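Local coordinates for protein integral membrane indolylacetylinositol arabinosyltransferase EmbC (Mycolicibacterium smegmatis, PDB 7BVE) that probably transfers arabinose units to build cell-wall arabinan, as a multi-span membrane arabinosyltransferase of the Emb family, at residues 362-367 with 587-592; 412-416 with 462-468. All blocks are in the same frame, centred on the assembly; numbering follows the deposited sequence.

Contact 1 of 2, residues 362-367 with 587-592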
ATOM      1  N   ALA A 362     -15.799  22.150  29.578  1.00 15.07           N
ATOM      2  CA  ALA A 362     -15.626  21.575  28.253  1.00 15.07           C
ATOM      3  C   ALA A 362     -14.260  20.940  28.085  1.00 15.07           C
ATOM      4  O   ALA A 362     -14.128  19.948  27.363  1.00 15.07           O
ATOM      5  CB  ALA A 362     -15.839  22.641  27.189  1.00 15.07           C
ATOM      6  N   ALA A 363     -13.246  21.476  28.771  1.00 15.07           N
ATOM      7  CA  ALA A 363     -11.920  20.867  28.778  1.00 15.07           C
ATOM      8  C   ALA A 363     -11.941  19.498  29.440  1.00 15.07           C
ATOM      9  O   ALA A 363     -11.327  18.554  28.933  1.00 15.07           O
ATOM     10  CB  ALA A 363     -10.929  21.787  29.482  1.00 15.07           C
ATOM     11  N   ALA A 364     -12.682  19.362  30.540  1.00 15.07           N
ATOM     12  CA  ALA A 364     -12.790  18.080  31.226  1.00 15.07           C
ATOM     13  C   ALA A 364     -13.538  17.055  30.385  1.00 15.07           C
ATOM     14  O   ALA A 364     -13.128  15.890  30.300  1.00 15.07           O
ATOM     15  CB  ALA A 364     -13.481  18.273  32.569  1.00 15.07           C
ATOM     16  N   TRP A 365     -14.622  17.474  29.730  1.00 15.07           N
ATOM     17  CA  TRP A 365     -15.391  16.529  28.925  1.00 15.07           C
ATOM     18  C   TRP A 365     -14.637  16.095  27.670  1.00 15.07           C
ATOM     19  O   TRP A 365     -14.666  14.913  27.313  1.00 15.07           O
ATOM     20  CB  TRP A 365     -16.759  17.116  28.594  1.00 15.07           C
ATOM     21  CG  TRP A 365     -17.689  17.040  29.766  1.00 15.07           C
ATOM     22  CD1 TRP A 365     -17.836  17.961  30.747  1.00 15.07           C
ATOM     23  CD2 TRP A 365     -18.607  15.987  30.071  1.00 15.07           C
ATOM     24  NE1 TRP A 365     -18.765  17.548  31.657  1.00 15.07           N
ATOM     25  CE2 TRP A 365     -19.259  16.338  31.260  1.00 15.07           C
ATOM     26  CE3 TRP A 365     -18.937  14.779  29.455  1.00 15.07           C
ATOM     27  CZ2 TRP A 365     -20.219  15.530  31.846  1.00 15.07           C
ATOM     28  CZ3 TRP A 365     -19.884  13.976  30.041  1.00 15.07           C
ATOM     29  CH2 TRP A 365     -20.520  14.357  31.217  1.00 15.07           C
ATOM     30  N   THR A 366     -13.893  16.993  27.023  1.00 15.07           N
ATOM     31  CA  THR A 366     -13.158  16.524  25.856  1.00 15.07           C
ATOM     32  C   THR A 366     -11.869  15.796  26.226  1.00 15.07           C
ATOM     33  O   THR A 366     -11.399  14.962  25.442  1.00 15.07           O
ATOM     34  CB  THR A 366     -12.864  17.665  24.889  1.00 15.07           C
ATOM     35  OG1 THR A 366     -12.272  17.132  23.704  1.00 15.07           O
ATOM     36  CG2 THR A 366     -11.916  18.593  25.461  1.00 15.07           C
ATOM     37  N   ALA A 367     -11.315  16.034  27.419  1.00 15.07           N
ATOM     38  CA  ALA A 367     -10.185  15.238  27.864  1.00 15.07           C
ATOM     39  C   ALA A 367     -10.615  13.810  28.167  1.00 15.07           C
ATOM     40  O   ALA A 367      -9.934  12.856  27.770  1.00 15.07           O
ATOM     41  CB  ALA A 367      -9.553  15.878  29.094  1.00 15.07           C
ATOM     42  N   GLY A 587      -6.384  17.219  24.729  1.00 15.07           N
ATOM     43  CA  GLY A 587      -7.794  17.563  24.717  1.00 15.07           C
ATOM     44  C   GLY A 587      -8.096  18.785  25.555  1.00 15.07           C
ATOM     45  O   GLY A 587      -8.855  19.660  25.133  1.00 15.07           O
ATOM     46  N   ALA A 588      -7.477  18.883  26.733  1.00 15.07           N
ATOM     47  CA  ALA A 588      -7.647  20.076  27.561  1.00 15.07           C
ATOM     48  C   ALA A 588      -7.069  21.317  26.887  1.00 15.07           C
ATOM     49  O   ALA A 588      -7.704  22.383  26.883  1.00 15.07           O
ATOM     50  CB  ALA A 588      -7.004  19.861  28.926  1.00 15.07           C
ATOM     51  N   LEU A 589      -5.883  21.190  26.278  1.00 15.07           N
ATOM     52  CA  LEU A 589      -5.290  22.340  25.592  1.00 15.07           C
ATOM     53  C   LEU A 589      -6.096  22.758  24.368  1.00 15.07           C
ATOM     54  O   LEU A 589      -6.306  23.953  24.140  1.00 15.07           O
ATOM     55  CB  LEU A 589      -3.853  22.045  25.186  1.00 15.07           C
ATOM     56  CG  LEU A 589      -2.820  22.009  26.295  1.00 15.07           C
ATOM     57  CD1 LEU A 589      -1.497  21.608  25.706  1.00 15.07           C
ATOM     58  CD2 LEU A 589      -2.733  23.369  26.935  1.00 15.07           C
ATOM     59  N   ALA A 590      -6.568  21.799  23.574  1.00 15.07           N
ATOM     60  CA  ALA A 590      -7.339  22.136  22.391  1.00 15.07           C
ATOM     61  C   ALA A 590      -8.769  22.535  22.710  1.00 15.07           C
ATOM     62  O   ALA A 590      -9.473  23.002  21.817  1.00 15.07           O
ATOM     63  CB  ALA A 590      -7.341  20.965  21.418  1.00 15.07           C
ATOM     64  N   ALA A 591      -9.234  22.337  23.939  1.00 15.07           N
ATOM     65  CA  ALA A 591     -10.509  22.937  24.304  1.00 15.07           C
ATOM     66  C   ALA A 591     -10.340  24.358  24.795  1.00 15.07           C
ATOM     67  O   ALA A 591     -11.213  25.196  24.565  1.00 15.07           O
ATOM     68  CB  ALA A 591     -11.195  22.129  25.381  1.00 15.07           C
ATOM     69  N   VAL A 592      -9.249  24.642  25.508  1.00 15.07           N
ATOM     70  CA  VAL A 592      -9.021  26.023  25.921  1.00 15.07           C
ATOM     71  C   VAL A 592      -8.642  26.890  24.722  1.00 15.07           C
ATOM     72  O   VAL A 592      -9.024  28.062  24.647  1.00 15.07           O
ATOM     73  CB  VAL A 592      -7.970  26.050  27.042  1.00 15.07           C
ATOM     74  CG1 VAL A 592      -7.621  27.461  27.456  1.00 15.07           C
ATOM     75  CG2 VAL A 592      -8.501  25.312  28.223  1.00 15.07           C
TER
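A363 meets A588, and A367 meets G587, where two helices run roughly antiparallel: their directions differ by 139°, and the axes of the segments come within 7.9 Å. A363 CA is 4.5 Å from A588 CA, so the two backbones nearly touch. Small residues four apart on both helices, A363 and A367 against G587 and A591, form a small-xxx-small interface of the GxxxG-like kind. Because G587 has no side chain, the first turn of 587-592 lies directly against A367 and T366. The methyl of A591 rests over the backbone of 362-367, its CB 3.7 Å from A363 CA, with T366 CG2 against it at 3.6 Å. T366 has OG1 anti to the backbone N (chi1 -174°), which leaves CG2 as the branch turned to the partner helix; this methyl also lies 3.3 Å from G587 O. A363 CB sits against the partner helix, 4.2 Å from A588 CA and 4.1 Å from A591 CB. Around this pair, helix 688-710 covers T366 and A590 through L689, while W365, on another side of its helix, gives its carbonyl oxygen to the indole NH of W694. The contact is thus made of methyl and backbone surfaces without polar pairing between the segments, and its cohesion rests on shape fit and dispersion within a largely buried, helical surrounding.

Contact 2 of 2, residues 412-416 with 462-468; sequences AVAII and IAAAGTV
I415 and I416 of helix 409-422 pack on A465, G466 and I462 of helix 456-467, a nearly parallel helix pair in the membrane domain of this GT-C-type enzyme. The segment axes are inclined by 21° and come within 8.5 Å, with isoleucine side chains filling much of the interface. I415 divides its two arms between two residues. Its CG2, anti to the backbone N, settles on the bare backbone of G466, 3.8 Å from G466 CA. The other arm is extended and ends with CD1 3.8 Å from I462 CG2, so that the side chains of I415 and I462 cross at about a right angle. I462 is folded instead of extended: chi2 of -61° bends CD1 back, and this methyl reaches A412 CB at 4.1 Å. I462 thus meets I415 with CG2 and A412 with CD1, residues three apart on the facing helix. On the neighbouring flank, I416 lays its CG1 arm alongside the A465 methyl, CG1 being 3.7 Å and CD1 3.9 Å from A465 CB, and CG1 also meets V468 CG1. L231 of helix 214-238 adds to this patch by touching both I416 and A465. Another face of the second helix belongs to helix 14-32, where A463 meets T27 and T467 meets A30. Here T467 is bound back to the preceding turn: its OG1 donates to A463 O at 3.1 Å, tilted from the carbonyl plane, while T467 N reaches the same oxygen from the opposite face.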
ATOM      1  N   ALA A 412      15.084  12.187  39.659  1.00 15.07           N
ATOM      2  CA  ALA A 412      15.712  10.867  39.670  1.00 15.07           C
ATOM      3  C   ALA A 412      14.673   9.752  39.601  1.00 15.07           C
ATOM      4  O   ALA A 412      14.891   8.720  38.946  1.00 15.07           O
ATOM      5  CB  ALA A 412      16.581  10.714  40.913  1.00 15.07           C
ATOM      6  N   VAL A 413      13.526   9.951  40.255  1.00 15.07           N
ATOM      7  CA  VAL A 413      12.424   8.995  40.168  1.00 15.07           C
ATOM      8  C   VAL A 413      11.877   8.937  38.746  1.00 15.07           C
ATOM      9  O   VAL A 413      11.533   7.861  38.241  1.00 15.07           O
ATOM     10  CB  VAL A 413      11.343   9.355  41.204  1.00 15.07           C
ATOM     11  CG1 VAL A 413      10.086   8.557  41.003  1.00 15.07           C
ATOM     12  CG2 VAL A 413      11.861   9.080  42.588  1.00 15.07           C
ATOM     13  N   ALA A 414      11.845  10.080  38.058  1.00 15.07           N
ATOM     14  CA  ALA A 414      11.417  10.098  36.665  1.00 15.07           C
ATOM     15  C   ALA A 414      12.400   9.377  35.759  1.00 15.07           C
ATOM     16  O   ALA A 414      11.993   8.747  34.780  1.00 15.07           O
ATOM     17  CB  ALA A 414      11.236  11.533  36.201  1.00 15.07           C
ATOM     18  N   ILE A 415      13.697   9.454  36.068  1.00 15.07           N
ATOM     19  CA  ILE A 415      14.694   8.692  35.311  1.00 15.07           C
ATOM     20  C   ILE A 415      14.496   7.191  35.507  1.00 15.07           C
ATOM     21  O   ILE A 415      14.570   6.412  34.545  1.00 15.07           O
ATOM     22  CB  ILE A 415      16.118   9.141  35.695  1.00 15.07           C
ATOM     23  CG1 ILE A 415      16.375  10.561  35.212  1.00 15.07           C
ATOM     24  CG2 ILE A 415      17.172   8.241  35.108  1.00 15.07           C
ATOM     25  CD1 ILE A 415      17.651  11.133  35.729  1.00 15.07           C
ATOM     26  N   ILE A 416      14.197   6.771  36.741  1.00 15.07           N
ATOM     27  CA  ILE A 416      13.934   5.354  37.018  1.00 15.07           C
ATOM     28  C   ILE A 416      12.690   4.866  36.275  1.00 15.07           C
ATOM     29  O   ILE A 416      12.711   3.809  35.635  1.00 15.07           O
ATOM     30  CB  ILE A 416      13.813   5.115  38.534  1.00 15.07           C
ATOM     31  CG1 ILE A 416      15.158   5.321  39.211  1.00 15.07           C
ATOM     32  CG2 ILE A 416      13.294   3.730  38.837  1.00 15.07           C
ATOM     33  CD1 ILE A 416      15.076   5.297  40.704  1.00 15.07           C
ATOM     34  N   ILE A 462      22.153  10.483  40.320  1.00 21.75           N
ATOM     35  CA  ILE A 462      21.530  10.498  38.999  1.00 21.75           C
ATOM     36  C   ILE A 462      22.052   9.341  38.153  1.00 21.75           C
ATOM     37  O   ILE A 462      21.284   8.647  37.477  1.00 21.75           O
ATOM     38  CB  ILE A 462      21.770  11.858  38.318  1.00 21.75           C
ATOM     39  CG1 ILE A 462      21.182  12.984  39.167  1.00 21.75           C
ATOM     40  CG2 ILE A 462      21.185  11.887  36.923  1.00 21.75           C
ATOM     41  CD1 ILE A 462      19.702  12.886  39.374  1.00 21.75           C
ATOM     42  N   ALA A 463      23.358   9.080  38.228  1.00 22.15           N
ATOM     43  CA  ALA A 463      23.938   7.964  37.486  1.00 22.15           C
ATOM     44  C   ALA A 463      23.500   6.621  38.056  1.00 22.15           C
ATOM     45  O   ALA A 463      23.231   5.681  37.296  1.00 22.15           O
ATOM     46  CB  ALA A 463      25.459   8.072  37.485  1.00 22.15           C
ATOM     47  N   ALA A 464      23.404   6.517  39.387  1.00 21.25           N
ATOM     48  CA  ALA A 464      22.943   5.271  40.002  1.00 21.25           C
ATOM     49  C   ALA A 464      21.488   4.970  39.646  1.00 21.25           C
ATOM     50  O   ALA A 464      21.137   3.827  39.316  1.00 21.25           O
ATOM     51  CB  ALA A 464      23.119   5.343  41.516  1.00 21.25           C
ATOM     52  N   ALA A 465      20.630   5.994  39.685  1.00 18.66           N
ATOM     53  CA  ALA A 465      19.238   5.820  39.293  1.00 18.66           C
ATOM     54  C   ALA A 465      19.102   5.528  37.809  1.00 18.66           C
ATOM     55  O   ALA A 465      18.177   4.820  37.402  1.00 18.66           O
ATOM     56  CB  ALA A 465      18.438   7.067  39.656  1.00 18.66           C
ATOM     57  N   GLY A 466      20.010   6.052  36.987  1.00 21.34           N
ATOM     58  CA  GLY A 466      19.967   5.737  35.571  1.00 21.34           C
ATOM     59  C   GLY A 466      20.384   4.312  35.265  1.00 21.34           C
ATOM     60  O   GLY A 466      19.859   3.694  34.335  1.00 21.34           O
ATOM     61  N   THR A 467      21.326   3.767  36.032  1.00 22.11           N
ATOM     62  CA  THR A 467      21.829   2.427  35.750  1.00 22.11           C
ATOM     63  C   THR A 467      21.204   1.331  36.605  1.00 22.11           C
ATOM     64  O   THR A 467      21.648   0.186  36.514  1.00 22.11           O
ATOM     65  CB  THR A 467      23.346   2.372  35.922  1.00 22.11           C
ATOM     66  OG1 THR A 467      23.680   2.632  37.288  1.00 22.11           O
ATOM     67  CG2 THR A 467      24.026   3.389  35.028  1.00 22.11           C
ATOM     68  N   VAL A 468      20.209   1.638  37.441  1.00 20.53           N
ATOM     69  CA  VAL A 468      19.553   0.598  38.235  1.00 20.53           C
ATOM     70  C   VAL A 468      18.779  -0.430  37.396  1.00 20.53           C
ATOM     71  O   VAL A 468      18.500  -1.528  37.881  1.00 20.53           O
ATOM     72  CB  VAL A 468      18.629   1.263  39.288  1.00 20.53           C
ATOM     73  CG1 VAL A 468      17.357   1.784  38.657  1.00 20.53           C
ATOM     74  CG2 VAL A 468      18.339   0.344  40.466  1.00 20.53           C
TER

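In the fold
Contact 1 and contact 2 lie in the same helical membrane region, with centres 33 Å apart and nearest atoms about 19 Å apart, so neither touches the other. Along the chain contact 2 is nested within contact 1: 362-367 comes first, then 412-416, 462-468 and finally 587-592. Contact 1 joins helices 361-378 and 582-592, more than 200 residues apart, whereas contact 2 joins helices 409-422 and 456-467, separated by under 50 residues. Contact 1 closes a long stretch of chain within whose sequence contact 2 falls, bringing sequence-distant helices together. The side chain of A412 is about 12 Å from the bound phosphopantetheine, so contact 2 is near that ligand but not in its pocket.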